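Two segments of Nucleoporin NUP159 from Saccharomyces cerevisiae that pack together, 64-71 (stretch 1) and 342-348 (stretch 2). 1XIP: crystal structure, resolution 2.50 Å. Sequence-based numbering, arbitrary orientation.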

# COMPACT_ATOMS: atom_id res chain seq x y z
N GLU A 64 17.03 -2.15 14.10
CA GLU A 64 17.00 -0.80 14.66
C GLU A 64 16.81 0.27 13.56
O GLU A 64 17.50 0.25 12.53
CB GLU A 64 18.30 -0.53 15.41
CG GLU A 64 18.19 -0.64 16.93
CD GLU A 64 17.28 0.43 17.57
OE1 GLU A 64 17.09 1.56 16.97
OE2 GLU A 64 16.74 0.14 18.68
N LEU A 65 15.89 1.20 13.78
CA LEU A 65 15.58 2.24 12.80
C LEU A 65 16.72 3.24 12.58
O LEU A 65 17.04 3.57 11.44
CB LEU A 65 14.32 2.98 13.21
CG LEU A 65 13.25 3.47 12.22
CD1 LEU A 65 12.59 4.72 12.80
CD2 LEU A 65 13.75 3.71 10.81
N GLN A 66 17.32 3.74 13.66
CA GLN A 66 18.44 4.68 13.53
C GLN A 66 19.56 4.06 12.70
O GLN A 66 20.23 4.75 11.95
CB GLN A 66 18.98 5.11 14.90
CG GLN A 66 20.00 6.25 14.87
CD GLN A 66 19.43 7.54 14.28
OE1 GLN A 66 19.93 8.04 13.26
NE2 GLN A 66 18.39 8.08 14.91
N LEU A 67 19.73 2.75 12.83
CA LEU A 67 20.74 2.01 12.09
C LEU A 67 20.43 2.01 10.61
O LEU A 67 21.29 2.32 9.79
CB LEU A 67 20.83 0.57 12.60
CG LEU A 67 22.19 0.01 13.04
CD1 LEU A 67 23.30 0.51 12.13
CD2 LEU A 67 22.49 0.37 14.49
N LEU A 68 19.19 1.70 10.26
CA LEU A 68 18.80 1.66 8.86
C LEU A 68 18.94 3.04 8.22
O LEU A 68 19.46 3.17 7.12
CB LEU A 68 17.38 1.14 8.74
CG LEU A 68 16.76 1.08 7.36
CD1 LEU A 68 17.52 0.12 6.48
CD2 LEU A 68 15.26 0.70 7.48
N ARG A 69 18.48 4.07 8.93
CA ARG A 69 18.64 5.43 8.44
C ARG A 69 20.11 5.70 8.12
O ARG A 69 20.43 6.09 7.01
CB ARG A 69 18.09 6.43 9.45
CG ARG A 69 17.80 7.79 8.84
CD ARG A 69 18.64 8.90 9.45
NE ARG A 69 18.78 10.10 8.60
CZ ARG A 69 18.09 11.23 8.76
NH1 ARG A 69 17.18 11.34 9.73
NH2 ARG A 69 18.30 12.27 7.94
N ASP A 70 20.99 5.45 9.09
CA ASP A 70 22.41 5.75 8.99
C ASP A 70 23.11 4.93 7.91
O ASP A 70 24.02 5.42 7.24
CB ASP A 70 23.08 5.51 10.33
CG ASP A 70 22.79 6.60 11.34
OD1 ASP A 70 22.06 7.56 11.01
OD2 ASP A 70 23.24 6.58 12.51
N HIS A 71 22.69 3.68 7.77
CA HIS A 71 23.22 2.80 6.73
C HIS A 71 22.92 3.36 5.34
O HIS A 71 23.77 3.37 4.45
CB HIS A 71 22.65 1.38 6.88
CG HIS A 71 23.10 0.44 5.81
ND1 HIS A 71 24.42 0.04 5.66
CD2 HIS A 71 22.41 -0.17 4.81
CE1 HIS A 71 24.51 -0.78 4.62
NE2 HIS A 71 23.31 -0.92 4.09
N VAL A 342 6.64 5.27 7.07
CA VAL A 342 7.00 6.64 7.43
C VAL A 342 7.81 6.75 8.71
O VAL A 342 7.43 6.21 9.75
CB VAL A 342 5.75 7.57 7.56
CG1 VAL A 342 6.16 9.01 7.69
CG2 VAL A 342 4.85 7.41 6.32
N ASP A 343 8.90 7.48 8.61
CA ASP A 343 9.84 7.68 9.69
C ASP A 343 9.84 9.15 10.09
O ASP A 343 10.02 10.04 9.27
CB ASP A 343 11.23 7.21 9.24
CG ASP A 343 12.37 7.67 10.16
OD1 ASP A 343 12.16 8.01 11.34
OD2 ASP A 343 13.54 7.68 9.76
N VAL A 344 9.62 9.37 11.38
CA VAL A 344 9.38 10.68 11.95
C VAL A 344 10.39 10.98 13.08
O VAL A 344 10.51 12.11 13.50
CB VAL A 344 7.91 10.73 12.47
CG1 VAL A 344 7.77 11.53 13.75
CG2 VAL A 344 6.98 11.25 11.40
N VAL A 345 11.13 9.96 13.52
CA VAL A 345 11.90 10.07 14.78
C VAL A 345 13.43 10.07 14.71
O VAL A 345 14.09 10.53 15.65
CB VAL A 345 11.46 9.00 15.83
CG1 VAL A 345 10.05 9.31 16.36
CG2 VAL A 345 11.57 7.57 15.26
N THR A 346 14.01 9.54 13.62
CA THR A 346 15.49 9.49 13.46
C THR A 346 16.11 10.90 13.32
O THR A 346 15.41 11.86 13.02
CB THR A 346 15.93 8.55 12.27
OG1 THR A 346 15.38 9.02 11.03
CG2 THR A 346 15.34 7.19 12.42
N SER A 347 17.43 11.00 13.55
CA SER A 347 18.17 12.25 13.30
C SER A 347 19.21 12.10 12.20
O SER A 347 19.60 10.98 11.85
CB SER A 347 18.83 12.76 14.57
OG SER A 347 18.48 11.96 15.68
N GLY A 348 19.61 13.26 11.69
CA GLY A 348 20.59 13.34 10.61
C GLY A 348 21.94 13.83 11.11
O GLY A 348 22.01 14.85 11.80

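Stretch 2 enters as the end of a strand and runs on as a loop across the first turns of the helix in stretch 1, burying 371 Å² over both sides. Val342 lies out of reach, so the contact begins at Asp343, whose buried carboxylate organizes the loop: its OD1 accepts the Val345 N at 3.1 Å and, weakly, the Thr346 N at 3.3 Å, while its OD2 accepts the Thr346 OG1 at 2.6 Å. A short acidic side chain suits this place, since its two oxygens serve three donors within the next three residues. Val344 points away from the helix. Val345 contributes a modest apolar contact, its CG2 lying 3.9 Å from Leu65 CD1.

Thr346 is the centre of the interface, its CA 5.6 Å from that of Gln66. With chi1 at 60° (p), CG2 packs 3.7 Å from Leu65 CD1, while OG1, donating to Asp343, also accepts a hydrogen bond from Arg69 NH1 (3.2 Å, 144°). This acceptor lies near the guanidinium plane, as such a bond requires. By contrast, Ser347 O sits over one guanidinium face; although 3.2 Å from Arg69 NH1, its angle is too poor for a hydrogen bond. Gly348 N follows over the same face, 3.7 Å from Arg69 NH1, and an ideal CB here would be tight against Arg69 NH2, at 3.1 Å.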